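Long-range contacts in Pvc2 (Photorhabdus asymbiotica subsp. asymbiotica, PDB 6J0B), which probably forms the contractile sheath around the inner tube of an extracellular contractile injection system: residues Asn38-Glu43 / Asn57-Phe62; Leu68-Arg73 / Ala163-Ile168; Asp99-Leu104 / Lys123-Val128; Trp247-Val252 / Val338-Phe343; Arg265-Ala270 / Glu281-Ala286. All coordinates share one frame; numbering follows the deposited sequence.

How the interactions relate
Five contacts of one sheath subunit illustrate how contact chemistry follows place in the fold. Interaction 3 lies deepest, its centre about 7 Å from the centre of the chain, and joins neighbouring sheet strands through backbone hydrogen bonds and apolar packing. Interactions 1 and 2, partly buried, touch each other through helix 67-77: a methyl on a tyrosine face in one, a stacked guanidinium in the other. Interactions 4 and 5 both use helix 250-266, one at its start and one at its end. The first is buried and includes a tyrosine-carboxylate hydrogen bond; the second, more peripheral, is apolar between the segments. Phe-126 of interaction 3 touches Val-250 in 247-252, linking the subtilisin-like and C-terminal domains.

Interaction 1 of 5, residues Asn38-Glu43 / Asn57-Phe62; sequences NQYISE and NLIGNF
The connection that leads from strand 31-34 to strand 47-49 meets the end of helix 52-58 where Tyr-40 lies across Ile-59. The two side chains cross at about a right angle, and the Ile-59 methyl CG2 sits over the centre of the phenol ring, 3.5 Å from the centroid of the Tyr-40 ring. It lies only 9° off the ring normal, a CH-pi contact in which one methyl touches much of the ring at once. Ile-59 CG2 is anti to its own carbonyl carbon while CG1 stands between the backbone N and that carbon (chi1 55°), and it is the CG2 branch that faces the tyrosine. The carbonyl oxygen Leu-58 O approaches Tyr-40 CD1 obliquely at 3.5 Å.

An Asx turn leads into the aromatic residue: Tyr-40 N donates to Asn-38 OD1 over 3.2 Å, the donor tilted 23° from the amide carbonyl plane. The same loop is tied toward the sheet by Asn-38 O, which accepts from Lys-87 NZ. Beside the ring, a second and looser apolar contact joins Ile-41 CG2 to Leu-58 CD2 at 4.2 Å. The Ile-59 side chain also touches Asp-69 on helix 67-77, and Asn-38 packs on Leu-68 of that helix.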
# COMPACT_ATOMS: atom_id res chain seq x y z
N ASN A 38 -2.40 -74.04 31.06
CA ASN A 38 -2.58 -73.19 29.89
C ASN A 38 -2.29 -74.05 28.67
O ASN A 38 -1.15 -74.46 28.44
CB ASN A 38 -1.66 -71.97 29.93
CG ASN A 38 -2.05 -70.91 28.92
OD1 ASN A 38 -1.94 -71.11 27.71
ND2 ASN A 38 -2.48 -69.76 29.42
N GLN A 39 -3.33 -74.32 27.88
CA GLN A 39 -3.23 -75.29 26.79
C GLN A 39 -2.62 -74.72 25.52
O GLN A 39 -2.41 -75.48 24.57
CB GLN A 39 -4.62 -75.86 26.48
CG GLN A 39 -5.59 -74.86 25.86
CD GLN A 39 -6.37 -74.05 26.89
OE1 GLN A 39 -5.99 -73.98 28.06
NE2 GLN A 39 -7.47 -73.45 26.45
N TYR A 40 -2.34 -73.42 25.47
CA TYR A 40 -1.94 -72.81 24.21
C TYR A 40 -0.43 -72.76 24.01
O TYR A 40 0.04 -72.90 22.88
CB TYR A 40 -2.52 -71.40 24.11
CG TYR A 40 -3.97 -71.40 23.72
CD1 TYR A 40 -4.35 -71.61 22.40
CD2 TYR A 40 -4.97 -71.21 24.67
CE1 TYR A 40 -5.68 -71.62 22.04
CE2 TYR A 40 -6.30 -71.21 24.32
CZ TYR A 40 -6.65 -71.42 23.00
OH TYR A 40 -7.98 -71.43 22.64
N ILE A 41 0.34 -72.57 25.07
CA ILE A 41 1.79 -72.54 24.97
C ILE A 41 2.36 -73.81 25.59
O ILE A 41 1.75 -74.40 26.50
CB ILE A 41 2.41 -71.27 25.60
CG1 ILE A 41 2.37 -71.30 27.12
CG2 ILE A 41 1.69 -70.03 25.09
CD1 ILE A 41 3.34 -70.34 27.73
N SER A 42 3.49 -74.25 25.07
CA SER A 42 4.15 -75.46 25.54
C SER A 42 5.24 -75.11 26.54
O SER A 42 5.66 -73.95 26.67
CB SER A 42 4.74 -76.23 24.36
OG SER A 42 5.65 -77.23 24.80
N GLU A 43 5.70 -76.12 27.27
CA GLU A 43 6.84 -75.95 28.14
C GLU A 43 8.11 -75.75 27.33
O GLU A 43 8.22 -76.18 26.18
CB GLU A 43 7.03 -77.17 29.05
CG GLU A 43 6.26 -77.17 30.34
CD GLU A 43 6.52 -78.44 31.13
OE1 GLU A 43 5.78 -78.71 32.09
OE2 GLU A 43 7.47 -79.17 30.78
N ASN A 57 -3.89 -64.51 16.93
CA ASN A 57 -3.85 -65.67 16.05
C ASN A 57 -3.53 -66.94 16.82
O ASN A 57 -3.97 -68.03 16.42
CB ASN A 57 -2.82 -65.46 14.95
CG ASN A 57 -3.15 -64.29 14.05
OD1 ASN A 57 -4.18 -63.64 14.21
ND2 ASN A 57 -2.27 -64.01 13.10
N LEU A 58 -2.77 -66.82 17.91
CA LEU A 58 -2.39 -68.00 18.69
C LEU A 58 -3.57 -68.58 19.45
O LEU A 58 -3.77 -69.80 19.46
CB LEU A 58 -1.27 -67.63 19.66
CG LEU A 58 -0.57 -68.79 20.35
CD1 LEU A 58 0.38 -69.48 19.39
CD2 LEU A 58 0.16 -68.31 21.60
N ILE A 59 -4.36 -67.72 20.08
CA ILE A 59 -5.61 -68.12 20.73
C ILE A 59 -6.75 -67.74 19.80
O ILE A 59 -6.67 -66.74 19.07
CB ILE A 59 -5.76 -67.48 22.12
CG1 ILE A 59 -5.64 -65.96 22.03
CG2 ILE A 59 -4.68 -67.99 23.04
CD1 ILE A 59 -6.41 -65.25 23.08
N GLY A 60 -7.82 -68.54 19.81
CA GLY A 60 -8.91 -68.29 18.89
C GLY A 60 -9.74 -67.09 19.28
O GLY A 60 -9.91 -66.14 18.50
N ASN A 61 -10.28 -67.10 20.49
CA ASN A 61 -11.13 -66.03 21.00
C ASN A 61 -10.43 -65.30 22.13
O ASN A 61 -9.65 -65.89 22.88
CB ASN A 61 -12.47 -66.56 21.51
CG ASN A 61 -13.29 -67.22 20.43
OD1 ASN A 61 -13.17 -66.90 19.25
ND2 ASN A 61 -14.14 -68.16 20.83
N PHE A 62 -10.73 -64.01 22.26
CA PHE A 62 -10.40 -63.30 23.48
C PHE A 62 -11.29 -63.81 24.61
O PHE A 62 -12.52 -63.85 24.47
CB PHE A 62 -10.58 -61.79 23.31
CG PHE A 62 -10.33 -61.01 24.56
CD1 PHE A 62 -9.04 -60.85 25.04
CD2 PHE A 62 -11.38 -60.44 25.26
CE1 PHE A 62 -8.81 -60.13 26.20
CE2 PHE A 62 -11.15 -59.72 26.42
CZ PHE A 62 -9.86 -59.57 26.89

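Interaction 2 of 5, residues Leu68-Arg73 / Ala163-Ile168; sequences LDVSVR and ADWANI
The helical backbone of 68-73 comes nearest the irregular loop 163-168 at Val-70 and Ala-166, whose CA atoms are 6.1 Å apart. Arg-73 and Trp-165 carry much of the contact. The arginine chain is extended from CG to NE, with CG anti to the backbone N (chi1 177°), and its guanidinium lies flat on the indole, the planes only 6° apart. Arg-73 CZ stands 4.0 Å from the centroid of the five-membered ring of Trp-165, a cation-pi stack, while Arg-73 CD covers the six-membered ring in a CH-pi contact. The NH2 nitrogen of Arg-73 comes to 3.5 Å from Trp-165 CG.

This is how helix 67-77 meets the loop that runs from strand 161-163 to helix 172-186. Arg-73 also makes a cation-pi contact with Phe-62, giving the cation a second aromatic partner. The opposite indole face carries Ala-163 CB, offset toward the rim, and Val-70 O meets the ring edge at Trp-165 CH2. Beside the stack, the two methyls of Val-70 diverge: CG1 packs on Ala-166 CB at 3.7 Å, and Val-70 CG2 meets Ile-168 CD1 at 4.1 Å.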
# COMPACT_ATOMS: atom_id res chain seq x y z
N LEU A 68 -4.25 -64.58 31.69
CA LEU A 68 -3.23 -64.23 30.70
C LEU A 68 -3.80 -63.32 29.62
O LEU A 68 -3.11 -62.41 29.15
CB LEU A 68 -2.65 -65.50 30.09
CG LEU A 68 -1.64 -65.33 28.94
CD1 LEU A 68 -0.42 -64.57 29.41
CD2 LEU A 68 -1.25 -66.67 28.35
N ASP A 69 -5.06 -63.55 29.22
CA ASP A 69 -5.67 -62.79 28.13
C ASP A 69 -5.84 -61.32 28.48
O ASP A 69 -5.46 -60.43 27.71
CB ASP A 69 -7.03 -63.39 27.78
CG ASP A 69 -6.98 -64.30 26.60
OD1 ASP A 69 -7.95 -64.28 25.81
OD2 ASP A 69 -5.98 -65.04 26.44
N VAL A 70 -6.43 -61.05 29.65
CA VAL A 70 -6.70 -59.67 30.04
C VAL A 70 -5.42 -58.94 30.41
O VAL A 70 -5.39 -57.70 30.37
CB VAL A 70 -7.72 -59.66 31.19
CG1 VAL A 70 -8.98 -60.38 30.76
CG2 VAL A 70 -7.16 -60.30 32.44
N SER A 71 -4.36 -59.66 30.75
CA SER A 71 -3.09 -59.04 31.07
C SER A 71 -2.31 -58.67 29.82
O SER A 71 -1.59 -57.67 29.81
CB SER A 71 -2.27 -59.99 31.94
OG SER A 71 -1.98 -61.19 31.25
N VAL A 72 -2.45 -59.45 28.75
CA VAL A 72 -1.75 -59.16 27.50
C VAL A 72 -2.43 -58.03 26.75
O VAL A 72 -1.77 -57.17 26.16
CB VAL A 72 -1.63 -60.46 26.67
CG1 VAL A 72 -1.23 -60.19 25.24
CG2 VAL A 72 -0.61 -61.38 27.30
N ARG A 73 -3.77 -57.98 26.79
CA ARG A 73 -4.50 -56.89 26.13
C ARG A 73 -4.26 -55.56 26.82
O ARG A 73 -4.12 -54.53 26.16
CB ARG A 73 -5.99 -57.21 26.08
CG ARG A 73 -6.84 -56.11 25.47
CD ARG A 73 -8.28 -56.52 25.28
NE ARG A 73 -9.15 -55.36 25.18
CZ ARG A 73 -10.45 -55.42 24.92
NH1 ARG A 73 -11.03 -56.59 24.72
NH2 ARG A 73 -11.16 -54.30 24.85
N ALA A 163 -11.30 -53.54 34.66
CA ALA A 163 -11.72 -52.95 33.40
C ALA A 163 -13.13 -53.42 33.08
O ALA A 163 -13.60 -54.43 33.62
CB ALA A 163 -10.77 -53.30 32.26
N ASP A 164 -13.80 -52.68 32.19
CA ASP A 164 -15.15 -53.06 31.81
C ASP A 164 -15.17 -54.23 30.83
O ASP A 164 -16.13 -55.00 30.81
CB ASP A 164 -15.88 -51.86 31.21
CG ASP A 164 -15.08 -51.17 30.12
OD1 ASP A 164 -13.89 -51.52 29.94
OD2 ASP A 164 -15.64 -50.27 29.45
N TRP A 165 -14.12 -54.37 30.02
CA TRP A 165 -14.05 -55.51 29.11
C TRP A 165 -13.60 -56.78 29.82
O TRP A 165 -14.04 -57.88 29.47
CB TRP A 165 -13.11 -55.19 27.94
CG TRP A 165 -11.85 -54.47 28.31
CD1 TRP A 165 -11.66 -53.12 28.35
CD2 TRP A 165 -10.59 -55.06 28.66
NE1 TRP A 165 -10.38 -52.83 28.71
CE2 TRP A 165 -9.70 -54.01 28.90
CE3 TRP A 165 -10.14 -56.37 28.79
CZ2 TRP A 165 -8.37 -54.22 29.27
CZ3 TRP A 165 -8.83 -56.59 29.16
CH2 TRP A 165 -7.96 -55.52 29.39
N ALA A 166 -12.74 -56.65 30.83
CA ALA A 166 -12.26 -57.81 31.56
C ALA A 166 -13.25 -58.20 32.64
O ALA A 166 -13.73 -57.35 33.40
CB ALA A 166 -10.90 -57.51 32.19
N ASN A 167 -13.57 -59.49 32.71
CA ASN A 167 -14.46 -59.98 33.75
C ASN A 167 -13.75 -60.04 35.10
O ASN A 167 -14.27 -59.56 36.11
CB ASN A 167 -15.00 -61.35 33.37
CG ASN A 167 -16.17 -61.78 34.22
OD1 ASN A 167 -16.96 -60.95 34.67
ND2 ASN A 167 -16.30 -63.08 34.43
N ILE A 168 -12.55 -60.62 35.11
CA ILE A 168 -11.72 -60.72 36.30
C ILE A 168 -10.84 -59.47 36.43
O ILE A 168 -10.76 -58.66 35.50
CB ILE A 168 -10.85 -61.98 36.26
CG1 ILE A 168 -9.95 -61.93 35.03
CG2 ILE A 168 -11.72 -63.22 36.24
CD1 ILE A 168 -8.89 -62.96 35.04

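Interaction 3 of 5, residues Asp99-Leu104 / Lys123-Val128; sequences DDVTLL and KGLFAV
Thr-102 and Phe-126 begin a parallel strand pairing in which two backbone hydrogen bonds give the register. Phe-126 N donates to Thr-102 O over 2.9 Å with an N-H...O angle of 165°, and Leu-104 N donates to Phe-126 O over 2.8 Å with a more bent angle of 133°. Phe-126 thus gives and receives one bond each, bracketing Leu-103 as expected of a parallel bridge.

Weaker CA-H...O contacts accompany these bonds. Leu-103 CA approaches Phe-126 O at 3.3 Å, and Leu-125 CA points its hydrogen at Thr-102 O.

The side chains add apolar packing on both faces of the sheet. On the face bearing Leu-103 and Phe-126, Leu-103 CD1 reaches the edge of the phenyl ring at Phe-126 CD2, 3.9 Å away, and meets Val-128 CG1 at 3.7 Å. On the other face Leu-104 CB lies 4.1 Å from Ala-127 CB. Ahead of the Leu-103/Phe-126 bridge, Leu-125 CD1 packs against Val-101 CG1 at 3.8 Å.

Strands 103-106 and 126-130 are joined by helix 112-118 in a beta-alpha-beta crossover. That helix covers the Leu-104 and Ala-127 face, while helices 172-186 and 250-266 pack against the face of Leu-103 and Phe-126.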
# COMPACT_ATOMS: atom_id res chain seq x y z
N ASP A 99 18.46 -63.38 24.70
CA ASP A 99 19.47 -62.37 24.97
C ASP A 99 18.84 -61.05 25.41
O ASP A 99 19.19 -60.52 26.48
CB ASP A 99 20.33 -62.15 23.73
CG ASP A 99 21.58 -61.32 24.01
OD1 ASP A 99 22.27 -60.94 23.04
OD2 ASP A 99 21.90 -61.08 25.20
N ASP A 100 17.93 -60.49 24.62
CA ASP A 100 17.53 -59.10 24.80
C ASP A 100 16.38 -58.91 25.78
O ASP A 100 15.77 -57.84 25.79
CB ASP A 100 17.20 -58.46 23.44
CG ASP A 100 16.01 -59.10 22.74
OD1 ASP A 100 15.52 -60.17 23.17
OD2 ASP A 100 15.56 -58.52 21.73
N VAL A 101 16.07 -59.92 26.59
CA VAL A 101 15.02 -59.78 27.59
C VAL A 101 15.49 -58.89 28.72
O VAL A 101 16.55 -59.12 29.32
CB VAL A 101 14.61 -61.17 28.10
CG1 VAL A 101 13.84 -61.07 29.39
CG2 VAL A 101 13.79 -61.88 27.04
N THR A 102 14.71 -57.85 29.02
CA THR A 102 15.01 -56.93 30.12
C THR A 102 14.04 -57.04 31.28
O THR A 102 14.47 -57.12 32.43
CB THR A 102 15.01 -55.49 29.63
OG1 THR A 102 13.67 -55.06 29.38
CG2 THR A 102 15.79 -55.37 28.36
N LEU A 103 12.74 -57.03 31.02
CA LEU A 103 11.74 -57.12 32.07
C LEU A 103 11.36 -58.57 32.33
O LEU A 103 11.44 -59.42 31.44
CB LEU A 103 10.48 -56.33 31.72
CG LEU A 103 10.33 -54.87 32.13
CD1 LEU A 103 10.66 -54.69 33.59
CD2 LEU A 103 11.19 -53.98 31.28
N LEU A 104 10.94 -58.84 33.56
CA LEU A 104 10.34 -60.12 33.93
C LEU A 104 9.03 -59.81 34.64
O LEU A 104 9.03 -59.25 35.73
CB LEU A 104 11.27 -60.94 34.82
CG LEU A 104 10.68 -62.19 35.48
CD1 LEU A 104 10.08 -63.14 34.46
CD2 LEU A 104 11.74 -62.89 36.30
N LYS A 123 23.47 -59.76 35.87
CA LYS A 123 22.47 -59.91 34.82
C LYS A 123 21.54 -58.70 34.78
O LYS A 123 21.26 -58.08 35.81
CB LYS A 123 21.68 -61.20 35.04
CG LYS A 123 22.55 -62.38 35.40
CD LYS A 123 21.74 -63.64 35.61
CE LYS A 123 22.57 -64.74 36.24
NZ LYS A 123 21.74 -65.89 36.67
N GLY A 124 21.07 -58.38 33.59
CA GLY A 124 20.31 -57.17 33.36
C GLY A 124 18.81 -57.28 33.56
O GLY A 124 18.07 -56.46 33.01
N LEU A 125 18.34 -58.25 34.34
CA LEU A 125 16.92 -58.49 34.48
C LEU A 125 16.32 -57.63 35.59
O LEU A 125 16.81 -57.64 36.72
CB LEU A 125 16.65 -59.97 34.76
CG LEU A 125 16.32 -60.89 33.59
CD1 LEU A 125 15.08 -60.40 32.88
CD2 LEU A 125 17.47 -61.02 32.61
N PHE A 126 15.27 -56.89 35.26
CA PHE A 126 14.43 -56.20 36.22
C PHE A 126 13.09 -56.93 36.28
O PHE A 126 12.60 -57.41 35.26
CB PHE A 126 14.22 -54.74 35.81
CG PHE A 126 13.65 -53.87 36.90
CD1 PHE A 126 14.48 -53.22 37.79
CD2 PHE A 126 12.28 -53.70 37.02
CE1 PHE A 126 13.96 -52.43 38.78
CE2 PHE A 126 11.76 -52.91 38.01
CZ PHE A 126 12.60 -52.27 38.89
N ALA A 127 12.51 -57.03 37.47
CA ALA A 127 11.36 -57.91 37.68
C ALA A 127 10.23 -57.17 38.39
O ALA A 127 10.23 -57.08 39.62
CB ALA A 127 11.76 -59.14 38.48
N VAL A 128 9.26 -56.69 37.64
CA VAL A 128 8.07 -56.06 38.21
C VAL A 128 7.01 -57.14 38.43
O VAL A 128 6.69 -57.90 37.51
CB VAL A 128 7.56 -54.93 37.31
CG1 VAL A 128 7.75 -55.28 35.85
CG2 VAL A 128 6.11 -54.62 37.58

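Interaction 4 of 5, residues Trp247-Val252 / Val338-Phe343; sequences WRYVPV and VRPAEF
Segment 247-252 turns into helix 250-266 with Tyr-249 at the N-cap position, and the irregular segment 338-343 comes nearest at Arg-339, whose CA is 7.2 Å from Val-252 CA. Both belong to the sheath C-terminal domain, where 338-343 leads into strand 343-349; Phe-343 pairs in parallel with a strand of a neighbouring subunit, so the sheet continues across the interface. The CD and CG edge of Pro-340 lies over one face of the tyrosine; CD makes a CH-pi contact 4.0 Å from the centroid of the Tyr-249 ring, 15° off the normal, and Pro-340 CG also reaches Pro-251 CG. The other ring face bears Arg-248 CB near the rim. Val-252 CG2 packs on Arg-339 CD at 3.8 Å, the two side chains crossing at about a right angle. Glu-342, whose OE1 forms a salt bridge with Arg-239, offers its other oxygen to the phenol: Tyr-249 OH donates to Glu-342 OE2 over 3.1 Å, on the anti side and 30° out of the carboxylate plane.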
# COMPACT_ATOMS: atom_id res chain seq x y z
N TRP A 247 20.13 -47.68 45.45
CA TRP A 247 19.20 -48.23 44.47
C TRP A 247 17.77 -48.07 44.93
O TRP A 247 16.98 -49.02 44.87
CB TRP A 247 19.50 -49.71 44.22
CG TRP A 247 20.90 -49.98 43.78
CD1 TRP A 247 21.86 -50.64 44.47
CD2 TRP A 247 21.49 -49.57 42.55
NE1 TRP A 247 23.02 -50.68 43.74
CE2 TRP A 247 22.82 -50.03 42.56
CE3 TRP A 247 21.03 -48.86 41.44
CZ2 TRP A 247 23.69 -49.80 41.50
CZ3 TRP A 247 21.90 -48.64 40.39
CH2 TRP A 247 23.21 -49.11 40.43
N ARG A 248 17.41 -46.87 45.38
CA ARG A 248 16.09 -46.66 45.95
C ARG A 248 15.02 -46.57 44.87
O ARG A 248 13.90 -47.06 45.06
CB ARG A 248 16.08 -45.40 46.80
CG ARG A 248 14.85 -45.26 47.66
CD ARG A 248 14.76 -43.88 48.26
NE ARG A 248 15.98 -43.48 48.94
CZ ARG A 248 16.29 -43.82 50.19
NH1 ARG A 248 17.43 -43.41 50.73
NH2 ARG A 248 15.46 -44.58 50.90
N TYR A 249 15.34 -45.99 43.72
CA TYR A 249 14.35 -45.66 42.70
C TYR A 249 14.50 -46.56 41.48
O TYR A 249 15.61 -46.90 41.09
CB TYR A 249 14.47 -44.20 42.28
CG TYR A 249 14.27 -43.23 43.42
CD1 TYR A 249 13.00 -42.92 43.88
CD2 TYR A 249 15.36 -42.61 44.03
CE1 TYR A 249 12.82 -42.04 44.91
CE2 TYR A 249 15.18 -41.73 45.06
CZ TYR A 249 13.91 -41.44 45.50
OH TYR A 249 13.73 -40.56 46.54
N VAL A 250 13.37 -46.94 40.88
CA VAL A 250 13.40 -47.69 39.62
C VAL A 250 13.93 -46.92 38.40
O VAL A 250 14.37 -47.61 37.47
CB VAL A 250 12.03 -48.33 39.28
CG1 VAL A 250 11.43 -49.08 40.45
CG2 VAL A 250 11.02 -47.36 38.73
N PRO A 251 13.94 -45.58 38.29
CA PRO A 251 14.68 -45.01 37.15
C PRO A 251 16.18 -45.14 37.27
O PRO A 251 16.86 -45.18 36.24
CB PRO A 251 14.24 -43.54 37.13
CG PRO A 251 13.85 -43.27 38.48
CD PRO A 251 13.13 -44.49 38.89
N VAL A 252 16.73 -45.19 38.48
CA VAL A 252 18.18 -45.33 38.63
C VAL A 252 18.61 -46.77 38.39
O VAL A 252 19.65 -47.02 37.79
CB VAL A 252 18.61 -44.82 40.01
CG1 VAL A 252 20.12 -44.83 40.15
CG2 VAL A 252 18.08 -43.42 40.24
N VAL A 338 20.19 -39.17 37.69
CA VAL A 338 19.36 -38.10 38.22
C VAL A 338 18.31 -38.72 39.13
O VAL A 338 17.72 -39.76 38.79
CB VAL A 338 18.68 -37.30 37.10
CG1 VAL A 338 18.41 -35.88 37.56
CG2 VAL A 338 19.52 -37.32 35.83
N ARG A 339 18.07 -38.10 40.26
CA ARG A 339 17.03 -38.64 41.12
C ARG A 339 15.73 -37.88 40.92
O ARG A 339 15.75 -36.68 40.63
CB ARG A 339 17.45 -38.56 42.59
CG ARG A 339 18.86 -39.05 42.87
CD ARG A 339 19.05 -40.48 42.40
NE ARG A 339 20.45 -40.88 42.45
CZ ARG A 339 20.97 -41.66 43.38
NH1 ARG A 339 22.26 -41.97 43.35
NH2 ARG A 339 20.20 -42.15 44.34
N PRO A 340 14.58 -38.54 41.04
CA PRO A 340 13.31 -37.82 40.87
C PRO A 340 12.87 -37.09 42.13
O PRO A 340 13.08 -37.55 43.25
CB PRO A 340 12.33 -38.95 40.51
CG PRO A 340 12.88 -40.13 41.20
CD PRO A 340 14.37 -39.99 41.18
N ALA A 341 12.27 -35.93 41.93
CA ALA A 341 11.66 -35.19 43.03
C ALA A 341 10.38 -35.89 43.45
O ALA A 341 9.43 -35.99 42.67
CB ALA A 341 11.36 -33.76 42.61
N GLU A 342 10.34 -36.37 44.69
CA GLU A 342 9.23 -37.20 45.14
C GLU A 342 8.25 -36.48 46.04
O GLU A 342 7.05 -36.74 45.96
CB GLU A 342 9.77 -38.43 45.86
CG GLU A 342 8.88 -39.63 45.74
CD GLU A 342 9.50 -40.86 46.35
OE1 GLU A 342 8.86 -41.93 46.32
OE2 GLU A 342 10.63 -40.75 46.87
N PHE A 343 8.71 -35.57 46.89
CA PHE A 343 7.85 -34.79 47.76
C PHE A 343 7.97 -33.32 47.41
O PHE A 343 9.07 -32.83 47.15
CB PHE A 343 8.21 -35.00 49.23
CG PHE A 343 8.71 -36.38 49.54
CD1 PHE A 343 7.83 -37.44 49.61
CD2 PHE A 343 10.05 -36.60 49.78
CE1 PHE A 343 8.28 -38.71 49.90
CE2 PHE A 343 10.51 -37.87 50.07
CZ PHE A 343 9.62 -38.92 50.13

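Interaction 5 of 5, residues Arg265-Ala270 / Glu281-Ala286; sequences RAMSFA and ERVRAA
Phe-269 reaches from the segment after helix 250-266 to Ala-286 on helix 277-296. Its CB points toward that helix, and CG lies between the backbone N and the carbonyl carbon (chi1 60°). Ala-266 O of the same segment lies over one ring face, toward the rim. Farther out, CE2 of Phe-269 comes to 4.2 Å from Ala-286 CB, and at the tip Phe-269 CZ closes on the same methyl to 3.6 Å. Ala-286 is thus met at the ring edge, near its plane, as is the more distant Arg-282 O.

Two further meetings centre on Val-283, which splits its methyls between partners. Val-283 CG1 touches Met-267 CE at 3.7 Å, the side chains crossing at about a right angle, and Val-283 CG2 packs on Ala-270 CB at the same distance. Ala-266 CB faces Ala-286 CB more loosely, at 4.3 Å. Outside the pair, Val-331 also packs on Met-267, while Ile-313 and Met-329 lie against Val-283.

Between these consecutive helical parts of the C-terminal domain the touching groups are methyls and a ring edge, so the association rests on van der Waals fit and burial of hydrocarbon rather than on directional bonds.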
# COMPACT_ATOMS: atom_id res chain seq x y z
N ARG A 265 27.24 -54.54 24.30
CA ARG A 265 27.28 -54.68 22.85
C ARG A 265 28.54 -54.05 22.27
O ARG A 265 29.08 -54.54 21.27
CB ARG A 265 26.04 -54.05 22.23
CG ARG A 265 24.75 -54.72 22.68
CD ARG A 265 23.56 -54.13 21.97
NE ARG A 265 22.31 -54.73 22.43
CZ ARG A 265 21.11 -54.40 21.96
NH1 ARG A 265 21.00 -53.47 21.02
NH2 ARG A 265 20.03 -54.99 22.44
N ALA A 266 29.04 -52.97 22.88
CA ALA A 266 30.29 -52.38 22.41
C ALA A 266 31.48 -53.23 22.83
O ALA A 266 32.53 -53.21 22.18
CB ALA A 266 30.43 -50.96 22.95
N MET A 267 31.36 -53.99 23.90
CA MET A 267 32.49 -54.86 24.21
C MET A 267 32.39 -56.19 23.50
O MET A 267 33.27 -57.04 23.67
CB MET A 267 32.57 -55.05 25.70
CG MET A 267 32.86 -53.76 26.34
SD MET A 267 32.96 -54.08 28.05
CE MET A 267 34.28 -52.99 28.40
N SER A 268 31.34 -56.39 22.71
CA SER A 268 31.23 -57.61 21.94
C SER A 268 32.25 -57.64 20.80
O SER A 268 32.74 -58.71 20.44
CB SER A 268 29.82 -57.77 21.39
OG SER A 268 29.59 -56.83 20.35
N PHE A 269 32.58 -56.47 20.24
CA PHE A 269 33.53 -56.49 19.13
C PHE A 269 34.96 -56.69 19.62
O PHE A 269 35.82 -57.15 18.87
CB PHE A 269 33.41 -55.24 18.23
CG PHE A 269 33.65 -53.89 18.90
CD1 PHE A 269 34.93 -53.46 19.27
CD2 PHE A 269 32.60 -52.99 19.03
CE1 PHE A 269 35.13 -52.22 19.84
CE2 PHE A 269 32.81 -51.72 19.56
CZ PHE A 269 34.08 -51.36 19.99
N ALA A 270 35.22 -56.36 20.88
CA ALA A 270 36.55 -56.55 21.44
C ALA A 270 36.82 -57.99 21.82
O ALA A 270 37.95 -58.31 22.20
CB ALA A 270 36.75 -55.66 22.66
N GLU A 281 42.57 -49.02 24.10
CA GLU A 281 42.23 -47.66 23.73
C GLU A 281 41.11 -47.60 22.70
O GLU A 281 40.63 -46.50 22.39
CB GLU A 281 43.46 -46.94 23.20
CG GLU A 281 44.68 -47.15 24.07
CD GLU A 281 44.78 -46.15 25.18
OE1 GLU A 281 45.67 -46.30 26.04
OE2 GLU A 281 43.97 -45.20 25.19
N ARG A 282 40.70 -48.74 22.17
CA ARG A 282 39.50 -48.82 21.36
C ARG A 282 38.29 -49.22 22.18
O ARG A 282 37.16 -48.85 21.85
CB ARG A 282 39.71 -49.83 20.23
CG ARG A 282 38.89 -49.56 19.01
CD ARG A 282 39.69 -49.87 17.77
NE ARG A 282 40.10 -51.26 17.72
CZ ARG A 282 39.45 -52.20 17.04
NH1 ARG A 282 38.36 -51.89 16.36
NH2 ARG A 282 39.90 -53.45 17.05
N VAL A 283 38.51 -49.98 23.25
CA VAL A 283 37.45 -50.30 24.20
C VAL A 283 37.05 -49.05 24.97
O VAL A 283 35.86 -48.79 25.18
CB VAL A 283 37.90 -51.43 25.14
CG1 VAL A 283 36.89 -51.69 26.20
CG2 VAL A 283 38.13 -52.69 24.35
N ARG A 284 38.03 -48.25 25.39
CA ARG A 284 37.74 -47.03 26.14
C ARG A 284 37.08 -45.98 25.26
O ARG A 284 36.19 -45.26 25.72
CB ARG A 284 39.01 -46.47 26.76
CG ARG A 284 38.75 -45.41 27.81
CD ARG A 284 40.02 -44.71 28.18
NE ARG A 284 40.70 -44.25 26.98
CZ ARG A 284 41.92 -43.74 26.97
NH1 ARG A 284 42.47 -43.35 25.83
NH2 ARG A 284 42.60 -43.63 28.10
N ALA A 285 37.51 -45.89 24.01
CA ALA A 285 36.93 -44.90 23.11
C ALA A 285 35.50 -45.26 22.73
O ALA A 285 34.68 -44.36 22.52
CB ALA A 285 37.78 -44.77 21.85
N ALA A 286 35.17 -46.55 22.68
CA ALA A 286 33.82 -46.95 22.34
C ALA A 286 32.85 -46.68 23.48
O ALA A 286 31.68 -46.35 23.25
CB ALA A 286 33.79 -48.42 21.96